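PDB 4OM8: 5-formyl-3-hydroxy-2-methylpyridine 4-carboxylate 5-dehydrogenase from Mesorhizobium japonicum MAFF 303099, which oxidises 5-formyl-3-hydroxy-2-methylpyridine-4-carboxylate with NAD+ in vitamin B6 breakdown and can also reduce the same aldehyde with NADH to 4-pyridoxic acid. Local coordinates for residues P15-A18 and A19-R23; A34-A37 and I38-R42; K288-Q291 and A292-R296. One frame throughout, in Å; residues are numbered along the deposited sequence. Where two conformers were deposited one is given.

From the N terminus, contact 1 (15-18 with 19-23) is met first, on helix 14-23 between strands 4-8 and 27-31. Contact 2 (34-37 with 38-42) follows at the start of helix 35-54, between strands 27-31 and 66-70. Contact 3 (288-291 with 292-296) lies far along the chain, on helix 284-305. Each is one helical turn joined to the next, so none closes a loop, and the three run in series without nesting or crossing. Contacts 1 and 2 meet where Pro15 CG packs 3.7 Å from Ala41 CB, tying two neighbouring helices of the NAD-binding domain; contact 3 touches neither, its nearest atoms about 12 Å from each.

Contact 1: P15-A18 and A19-R23; sequences PGMA and ARLAR
Arg20 N donates to Gly16 O at 2.9 Å, one of four successive i to i+4 backbone bonds that join residues 15-18 to 19-22. Its N-H...O angle of 151° is the most bent of the four. The other three, from Ala19 N to Pro15 O (3.0 Å), from Leu21 N to Met17 O and from Ala22 N to Ala18 O, are straighter. All four donors stand moderately out of the carbonyl planes.

Side chains then settle on the same carbonyls. Leu21 CG lies beside its own backbone N, anti to the carbonyl carbon (chi1 -69°), and this brings it to 3.2 Å from Met17 O. Its CD1 lies nearby, giving that oxygen an apolar cover beside its amide donor. Arg20 CB likewise comes within 3.3 Å of Gly16 O, but the rest of the chain bends at chi2 and carries the guanidinium off the helix, where NH2 bonds to Ile171 O; at the end of the segment, Arg23 makes salt bridges to Glu49 and Asp53.

This is the helix of the first beta-alpha-beta unit of a Rossmann fold, following strand 4-8 and a GxGxxG-type glycine pattern consistent with dinucleotide binding; Met13, just ahead of it, binds NAD+.

The packing across the turn comes from Met17 and Leu21, which lie side by side and point the same way, with Met17 CG 4.0 Å from Leu21 CD1. Both side chains also touch Ile7 of strand 4-8, Pro15 and Ala19 touch helix 35-54 through Met44 and Leu45, and Ala18 and Ala22 rest on Val67 of strand 66-70.

Contact 2: A34-A37 and I38-R42; sequences APAA and IERAR
Arg40 folds back along the helix until one face of its guanidinium lies over the carbonyl of Ala36, whose oxygen stands 3.5 Å above the plane near its centre; this describes one of two deposited conformers, so the stacking is not the sole arrangement. Ala36 O also accepts the backbone N-H of Arg40, at 3.1 Å. Ala37 N is on that same face, displaced toward the rim. Two torsions produce this: CG is anti to the carbonyl carbon (chi1 -74°), and the bend at chi3 (-65°) turns the chain back toward the preceding turn. Arg40 NH1 consequently ends 3.5 Å from Ala36 CB, and NH2 lies 4.0 Å from Ala37 CB.

Glu39, in one of its two conformers and perhaps influenced by a crystal neighbour, stays extended beyond CG and passes alongside Pro35, its CG 3.3 Å from Pro35 O.

The helix opens after the second strand of the Rossmann NAD-binding domain, with Ala34 at the N-cap position. Ala34 O accepts from Ile38 N at 3.2 Å, in the carbonyl plane, while Ala34 N bonds to the side chain of Asp32, an NAD+-binding residue. Ala34 and Ala37 both touch the cofactor.

The Ile38 side chain touches Asp32 and, on strand 66-70, Phe69. Its CB remains 3.6 Å from Pro35 O. Further along, Ala41 N bonds to Ala37 O at 2.9 Å, and the Ala41 methyl packs on Leu10 and Phe69.

Contact 3: K288-Q291 and A292-R296; sequences KALQ and AERAR
Leu290 O takes the backbone N-H of Arg294 at 2.9 Å, and the same oxygen is flanked by the Arg294 side chain, whose CG comes within 3.2 Å. From there the arginine runs extended to NE, CG being anti to the carbonyl carbon, and crosses Leu290 obliquely. Leu290 CD2 stands 3.4 Å above one face of the guanidinium, offset toward its rim and 3.6 Å from Arg294 NE, a methyl resting over the face of the charged group, without a hydrogen bond. An alanine in place of Arg294 would probably leave the Leu290 methyls without this cover and remove the packing on Met235 of the second subunit.

Further along the same helix, Arg296 grips Glu293, three residues before it, side-on: NE reaches OE1 at 3.0 Å and NH2 reaches OE2 at 2.8 Å. Both oxygens lie within 3° of the guanidinium plane, yet the two nitrogens approach about equally far from above the carboxylate plane, NE 52° out of it. Arg296 also packs on Gly307 of the second subunit.

The arrangement is an i to i+3 salt bridge and an i to i+4 side-chain contact on the surface of helix 284-305, beside the partner subunit of the homodimer.

Contact 1: P15-A18 and A19-R23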
ATOM      1  N   PRO A  15      -3.144 -14.613  20.577  1.00 14.90           N
ATOM      2  CA  PRO A  15      -4.520 -15.115  20.579  1.00 15.46           C
ATOM      3  C   PRO A  15      -5.110 -15.314  19.188  1.00 15.51           C
ATOM      4  O   PRO A  15      -5.743 -16.337  18.949  1.00 14.93           O
ATOM      5  CB  PRO A  15      -5.278 -14.026  21.336  1.00 23.27           C
ATOM      6  CG  PRO A  15      -4.259 -13.473  22.256  1.00 23.27           C
ATOM      7  CD  PRO A  15      -2.992 -13.453  21.471  1.00 20.17           C
ATOM      8  N   GLY A  16      -4.913 -14.360  18.287  1.00 13.10           N
ATOM      9  CA  GLY A  16      -5.441 -14.509  16.941  1.00 11.40           C
ATOM     10  C   GLY A  16      -4.752 -15.620  16.168  1.00 11.67           C
ATOM     11  O   GLY A  16      -5.375 -16.323  15.363  1.00 10.04           O
ATOM     12  N   MET A  17      -3.450 -15.767  16.402  1.00 12.66           N
ATOM     13  CA  MET A  17      -2.679 -16.846  15.801  1.00  9.61           C
ATOM     14  C   MET A  17      -3.231 -18.208  16.241  1.00  9.95           C
ATOM     15  O   MET A  17      -3.433 -19.120  15.418  1.00 11.53           O
ATOM     16  CB  MET A  17      -1.212 -16.720  16.197  1.00 13.33           C
ATOM     17  CG  MET A  17      -0.319 -17.702  15.477  1.00 11.52           C
ATOM     18  SD  MET A  17       1.364 -17.715  16.139  1.00 12.63           S
ATOM     19  CE  MET A  17       1.905 -16.048  15.746  1.00 12.71           C
ATOM     20  N   ALA A  18      -3.466 -18.336  17.544  1.00 10.93           N
ATOM     21  CA  ALA A  18      -3.994 -19.582  18.098  1.00  9.66           C
ATOM     22  C   ALA A  18      -5.371 -19.887  17.518  1.00  9.86           C
ATOM     23  O   ALA A  18      -5.633 -21.006  17.056  1.00 10.84           O
ATOM     24  CB  ALA A  18      -4.062 -19.504  19.626  1.00 11.85           C
ATOM     25  N   ALA A  19      -6.243 -18.892  17.521  1.00 10.87           N
ATOM     26  CA  ALA A  19      -7.585 -19.077  16.982  1.00 11.20           C
ATOM     27  C   ALA A  19      -7.545 -19.489  15.506  1.00 11.14           C
ATOM     28  O   ALA A  19      -8.273 -20.386  15.084  1.00 11.59           O
ATOM     29  CB  ALA A  19      -8.394 -17.808  17.156  1.00 11.69           C
ATOM     30  N   ARG A  20      -6.679 -18.846  14.722  1.00  9.49           N
ATOM     31  CA  ARG A  20      -6.666 -19.097  13.288  1.00 10.07           C
ATOM     32  C   ARG A  20      -6.138 -20.484  12.987  1.00 10.90           C
ATOM     33  O   ARG A  20      -6.633 -21.158  12.084  1.00 10.91           O
ATOM     34  CB  ARG A  20      -5.820 -18.055  12.547  1.00 10.54           C
ATOM     35  CG  ARG A  20      -5.792 -18.270  11.035  1.00 10.36           C
ATOM     36  CD  ARG A  20      -7.196 -18.188  10.482  1.00 10.04           C
ATOM     37  NE  ARG A  20      -7.299 -18.455   9.048  1.00 10.90           N
ATOM     38  CZ  ARG A  20      -7.458 -19.666   8.524  1.00 11.24           C
ATOM     39  NH1 ARG A  20      -7.500 -20.742   9.311  1.00 11.52           N
ATOM     40  NH2 ARG A  20      -7.582 -19.807   7.208  1.00 10.85           N
ATOM     41  N   LEU A  21      -5.112 -20.902  13.726  1.00 10.67           N
ATOM     42  CA  LEU A  21      -4.576 -22.239  13.538  1.00  9.62           C
ATOM     43  C   LEU A  21      -5.590 -23.306  13.947  1.00 10.43           C
ATOM     44  O   LEU A  21      -5.757 -24.301  13.244  1.00 12.95           O
ATOM     45  CB  LEU A  21      -3.279 -22.403  14.336  1.00 10.62           C
ATOM     46  CG  LEU A  21      -2.113 -21.580  13.776  1.00 10.52           C
ATOM     47  CD1 LEU A  21      -0.948 -21.569  14.768  1.00 10.42           C
ATOM     48  CD2 LEU A  21      -1.648 -22.142  12.433  1.00 13.41           C
ATOM     49  N   ALA A  22      -6.275 -23.102  15.064  1.00 10.74           N
ATOM     50  CA  ALA A  22      -7.287 -24.067  15.482  1.00  9.83           C
ATOM     51  C   ALA A  22      -8.429 -24.153  14.483  1.00 12.45           C
ATOM     52  O   ALA A  22      -8.991 -25.224  14.265  1.00 13.80           O
ATOM     53  CB  ALA A  22      -7.822 -23.711  16.849  1.00 10.74           C
ATOM     54  N   ARG A  23      -8.781 -23.020  13.883  1.00 11.63           N
ATOM     55  CA  ARG A  23      -9.866 -22.998  12.905  1.00 11.52           C
ATOM     56  C   ARG A  23      -9.492 -23.843  11.679  1.00 12.43           C
ATOM     57  O   ARG A  23     -10.358 -24.330  10.956  1.00 13.81           O
ATOM     58  CB  ARG A  23     -10.179 -21.548  12.505  1.00 11.81           C
ATOM     59  CG  ARG A  23     -11.431 -21.357  11.638  1.00 14.48           C
ATOM     60  CD  ARG A  23     -12.694 -21.755  12.380  1.00 19.05           C
ATOM     61  NE  ARG A  23     -12.949 -20.907  13.542  1.00 19.56           N
ATOM     62  CZ  ARG A  23     -13.864 -19.938  13.572  1.00 18.41           C
ATOM     63  NH1 ARG A  23     -14.593 -19.686  12.497  1.00 17.31           N
ATOM     64  NH2 ARG A  23     -14.033 -19.215  14.673  1.00 21.99           N
TER

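Contact 2: A34-A37 and I38-R42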
ATOM      1  N   ALA A  34       3.601 -14.854  31.805  1.00 15.38           N
ATOM      2  CA  ALA A  34       2.919 -13.850  32.624  1.00 17.79           C
ATOM      3  C   ALA A  34       1.440 -14.153  32.753  1.00 17.19           C
ATOM      4  O   ALA A  34       0.726 -14.149  31.760  1.00 14.78           O
ATOM      5  CB  ALA A  34       3.114 -12.455  32.028  1.00 13.73           C
ATOM      6  N   PRO A  35       0.972 -14.425  33.981  1.00 17.36           N
ATOM      7  CA  PRO A  35      -0.459 -14.693  34.184  1.00 16.28           C
ATOM      8  C   PRO A  35      -1.371 -13.600  33.624  1.00 15.36           C
ATOM      9  O   PRO A  35      -2.411 -13.918  33.036  1.00 19.17           O
ATOM     10  CB  PRO A  35      -0.578 -14.785  35.711  1.00 17.65           C
ATOM     11  CG  PRO A  35       0.754 -15.311  36.137  1.00 18.39           C
ATOM     12  CD  PRO A  35       1.757 -14.656  35.208  1.00 18.20           C
ATOM     13  N   ALA A  36      -0.991 -12.336  33.790  1.00 19.24           N
ATOM     14  CA  ALA A  36      -1.779 -11.230  33.259  1.00 20.46           C
ATOM     15  C   ALA A  36      -1.953 -11.344  31.742  1.00 19.97           C
ATOM     16  O   ALA A  36      -2.995 -10.973  31.195  1.00 22.43           O
ATOM     17  CB  ALA A  36      -1.137  -9.901  33.621  1.00 22.71           C
ATOM     18  N   ALA A  37      -0.929 -11.854  31.066  1.00 16.12           N
ATOM     19  CA  ALA A  37      -0.984 -12.042  29.619  1.00 15.50           C
ATOM     20  C   ALA A  37      -1.953 -13.147  29.215  1.00 20.01           C
ATOM     21  O   ALA A  37      -2.675 -13.023  28.219  1.00 23.75           O
ATOM     22  CB  ALA A  37       0.400 -12.342  29.083  1.00 13.61           C
ATOM     23  N   ILE A  38      -1.962 -14.235  29.978  1.00 16.04           N
ATOM     24  CA  ILE A  38      -2.849 -15.348  29.676  1.00 16.17           C
ATOM     25  C   ILE A  38      -4.300 -14.900  29.828  1.00 23.10           C
ATOM     26  O   ILE A  38      -5.141 -15.214  28.989  1.00 24.57           O
ATOM     27  CB  ILE A  38      -2.552 -16.561  30.572  1.00 18.25           C
ATOM     28  CG1 ILE A  38      -1.174 -17.120  30.214  1.00 17.90           C
ATOM     29  CG2 ILE A  38      -3.624 -17.636  30.391  1.00 20.88           C
ATOM     30  CD1 ILE A  38      -0.809 -18.423  30.913  1.00 22.55           C
ATOM     31  N   GLU A  39      -4.587 -14.128  30.871  1.00 20.44           N
ATOM     32  CA  GLU A  39      -5.937 -13.619  31.121  0.51 24.51           C
ATOM     33  C   GLU A  39      -6.401 -12.681  30.007  1.00 25.00           C
ATOM     34  O   GLU A  39      -7.537 -12.752  29.539  1.00 28.62           O
ATOM     35  CB  GLU A  39      -5.993 -12.884  32.463  0.51 24.73           C
ATOM     36  CG  GLU A  39      -5.626 -13.743  33.663  0.51 22.91           C
ATOM     37  CD  GLU A  39      -5.410 -12.925  34.923  0.51 30.98           C
ATOM     38  OE1 GLU A  39      -5.871 -11.762  34.967  0.51 33.71           O
ATOM     39  OE2 GLU A  39      -4.766 -13.441  35.862  0.51 24.41           O
ATOM     40  N   ARG A  40      -5.511 -11.778  29.604  1.00 23.60           N
ATOM     41  CA  ARG A  40      -5.828 -10.847  28.521  0.60 23.58           C
ATOM     42  C   ARG A  40      -6.081 -11.618  27.229  1.00 23.22           C
ATOM     43  O   ARG A  40      -6.960 -11.258  26.440  1.00 22.75           O
ATOM     44  CB  ARG A  40      -4.702  -9.823  28.321  0.60 25.50           C
ATOM     45  CG  ARG A  40      -4.624  -8.741  29.402  0.60 26.31           C
ATOM     46  CD  ARG A  40      -3.701  -7.586  28.995  0.60 24.54           C
ATOM     47  NE  ARG A  40      -2.305  -8.006  28.866  0.60 26.47           N
ATOM     48  CZ  ARG A  40      -1.428  -8.011  29.865  0.60 23.14           C
ATOM     49  NH1 ARG A  40      -1.793  -7.615  31.077  0.60 28.63           N
ATOM     50  NH2 ARG A  40      -0.182  -8.412  29.652  0.60 25.06           N
ATOM     51  N   ALA A  41      -5.329 -12.693  27.025  1.00 17.95           N
ATOM     52  CA  ALA A  41      -5.454 -13.493  25.818  1.00 16.86           C
ATOM     53  C   ALA A  41      -6.817 -14.166  25.691  1.00 23.36           C
ATOM     54  O   ALA A  41      -7.270 -14.440  24.588  1.00 20.99           O
ATOM     55  CB  ALA A  41      -4.340 -14.542  25.770  1.00 21.00           C
ATOM     56  N   ARG A  42      -7.479 -14.432  26.813  1.00 30.62           N
ATOM     57  CA  ARG A  42      -8.803 -15.054  26.744  1.00 27.36           C
ATOM     58  C   ARG A  42      -9.823 -14.136  26.081  1.00 24.93           C
ATOM     59  O   ARG A  42     -10.544 -14.565  25.192  1.00 22.82           O
ATOM     60  CB  ARG A  42      -9.283 -15.474  28.128  1.00 36.43           C
ATOM     61  CG  ARG A  42      -8.442 -16.587  28.698  1.00 23.90           C
ATOM     62  CD  ARG A  42      -9.099 -17.269  29.873  1.00 34.22           C
ATOM     63  NE  ARG A  42      -8.109 -18.053  30.599  1.00 32.05           N
ATOM     64  CZ  ARG A  42      -7.658 -19.239  30.211  1.00 29.63           C
ATOM     65  NH1 ARG A  42      -8.120 -19.812  29.104  1.00 30.25           N
ATOM     66  NH2 ARG A  42      -6.750 -19.859  30.940  1.00 23.30           N
TER

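Contact 3: K288-Q291 and A292-R296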
ATOM      1  N   LYS A 288     -10.368   3.617  21.075  1.00 19.26           N
ATOM      2  CA  LYS A 288     -11.258   2.464  21.038  1.00 20.79           C
ATOM      3  C   LYS A 288     -12.085   2.441  19.759  1.00 17.37           C
ATOM      4  O   LYS A 288     -12.200   1.392  19.121  1.00 19.80           O
ATOM      5  CB  LYS A 288     -12.190   2.448  22.256  1.00 25.29           C
ATOM      6  CG  LYS A 288     -11.601   1.724  23.459  1.00 36.88           C
ATOM      7  CD  LYS A 288     -12.600   1.623  24.607  1.00 40.19           C
ATOM      8  CE  LYS A 288     -13.709   0.623  24.286  1.00 51.23           C
ATOM      9  NZ  LYS A 288     -15.075   1.182  24.510  1.00 63.66           N
ATOM     10  N   ALA A 289     -12.654   3.589  19.399  1.00 22.40           N
ATOM     11  CA  ALA A 289     -13.480   3.700  18.200  1.00 20.44           C
ATOM     12  C   ALA A 289     -12.667   3.392  16.943  1.00 24.16           C
ATOM     13  O   ALA A 289     -13.137   2.675  16.058  1.00 21.84           O
ATOM     14  CB  ALA A 289     -14.096   5.083  18.104  1.00 22.98           C
ATOM     15  N   LEU A 290     -11.448   3.932  16.880  1.00 18.80           N
ATOM     16  CA  LEU A 290     -10.540   3.694  15.757  1.00 15.65           C
ATOM     17  C   LEU A 290     -10.160   2.230  15.623  1.00 16.34           C
ATOM     18  O   LEU A 290     -10.125   1.694  14.521  1.00 18.72           O
ATOM     19  CB  LEU A 290      -9.267   4.530  15.924  1.00 21.29           C
ATOM     20  CG  LEU A 290      -9.159   5.849  15.171  1.00 22.22           C
ATOM     21  CD1 LEU A 290      -7.869   6.572  15.554  1.00 24.20           C
ATOM     22  CD2 LEU A 290      -9.203   5.599  13.671  1.00 20.95           C
ATOM     23  N   GLN A 291      -9.847   1.587  16.740  1.00 15.69           N
ATOM     24  CA  GLN A 291      -9.502   0.177  16.725  1.00 17.59           C
ATOM     25  C   GLN A 291     -10.658  -0.687  16.209  1.00 16.96           C
ATOM     26  O   GLN A 291     -10.442  -1.609  15.417  1.00 18.06           O
ATOM     27  CB  GLN A 291      -9.058  -0.254  18.122  1.00 20.27           C
ATOM     28  CG  GLN A 291      -7.710   0.370  18.487  1.00 26.07           C
ATOM     29  CD  GLN A 291      -7.340   0.213  19.950  1.00 34.25           C
ATOM     30  OE1 GLN A 291      -8.209   0.089  20.817  1.00 31.36           O
ATOM     31  NE2 GLN A 291      -6.042   0.251  20.234  1.00 25.24           N
ATOM     32  N   ALA A 292     -11.882  -0.369  16.624  1.00 17.40           N
ATOM     33  CA  ALA A 292     -13.041  -1.131  16.171  1.00 18.07           C
ATOM     34  C   ALA A 292     -13.283  -0.917  14.681  1.00 14.90           C
ATOM     35  O   ALA A 292     -13.555  -1.864  13.935  1.00 16.60           O
ATOM     36  CB  ALA A 292     -14.284  -0.741  16.971  1.00 21.99           C
ATOM     37  N   GLU A 293     -13.183   0.333  14.254  1.00 17.38           N
ATOM     38  CA  GLU A 293     -13.481   0.665  12.871  1.00 15.82           C
ATOM     39  C   GLU A 293     -12.410   0.119  11.929  1.00 13.04           C
ATOM     40  O   GLU A 293     -12.720  -0.329  10.821  1.00 14.27           O
ATOM     41  CB  GLU A 293     -13.632   2.172  12.700  1.00 21.68           C
ATOM     42  CG  GLU A 293     -14.108   2.574  11.325  1.00 23.79           C
ATOM     43  CD  GLU A 293     -15.580   2.220  11.030  1.00 23.81           C
ATOM     44  OE1 GLU A 293     -16.240   1.464  11.791  1.00 20.38           O
ATOM     45  OE2 GLU A 293     -16.079   2.721  10.006  1.00 24.19           O
ATOM     46  N   ARG A 294     -11.152   0.121  12.366  1.00 13.23           N
ATOM     47  CA  ARG A 294     -10.110  -0.451  11.530  1.00 11.78           C
ATOM     48  C   ARG A 294     -10.281  -1.960  11.389  1.00 11.70           C
ATOM     49  O   ARG A 294     -10.127  -2.503  10.289  1.00 13.51           O
ATOM     50  CB  ARG A 294      -8.723  -0.106  12.087  1.00 12.62           C
ATOM     51  CG  ARG A 294      -8.389   1.376  11.904  1.00 11.65           C
ATOM     52  CD  ARG A 294      -7.222   1.809  12.803  1.00 13.51           C
ATOM     53  NE  ARG A 294      -6.794   3.158  12.465  1.00 13.62           N
ATOM     54  CZ  ARG A 294      -5.859   3.848  13.118  1.00 13.51           C
ATOM     55  NH1 ARG A 294      -5.275   3.331  14.187  1.00 12.79           N
ATOM     56  NH2 ARG A 294      -5.538   5.074  12.714  1.00 14.39           N
ATOM     57  N   ALA A 295     -10.623  -2.643  12.479  1.00 12.17           N
ATOM     58  CA  ALA A 295     -10.843  -4.086  12.388  1.00 12.65           C
ATOM     59  C   ALA A 295     -12.029  -4.398  11.478  1.00 13.68           C
ATOM     60  O   ALA A 295     -11.992  -5.351  10.690  1.00 14.39           O
ATOM     61  CB  ALA A 295     -11.068  -4.691  13.768  1.00 14.31           C
ATOM     62  N   ARG A 296     -13.072  -3.583  11.574  1.00 11.81           N
ATOM     63  CA  ARG A 296     -14.261  -3.808  10.758  1.00 10.88           C
ATOM     64  C   ARG A 296     -13.974  -3.602   9.275  1.00 11.20           C
ATOM     65  O   ARG A 296     -14.351  -4.422   8.440  1.00 11.94           O
ATOM     66  CB  ARG A 296     -15.397  -2.884  11.188  1.00 12.93           C
ATOM     67  CG  ARG A 296     -16.685  -3.155  10.425  1.00 14.08           C
ATOM     68  CD  ARG A 296     -17.712  -2.080  10.690  1.00 16.39           C
ATOM     69  NE  ARG A 296     -17.329  -0.801  10.107  1.00 14.35           N
ATOM     70  CZ  ARG A 296     -17.357  -0.532   8.807  1.00 17.72           C
ATOM     71  NH1 ARG A 296     -17.744  -1.464   7.944  1.00 17.08           N
ATOM     72  NH2 ARG A 296     -16.995   0.664   8.374  1.00 18.78           N
TER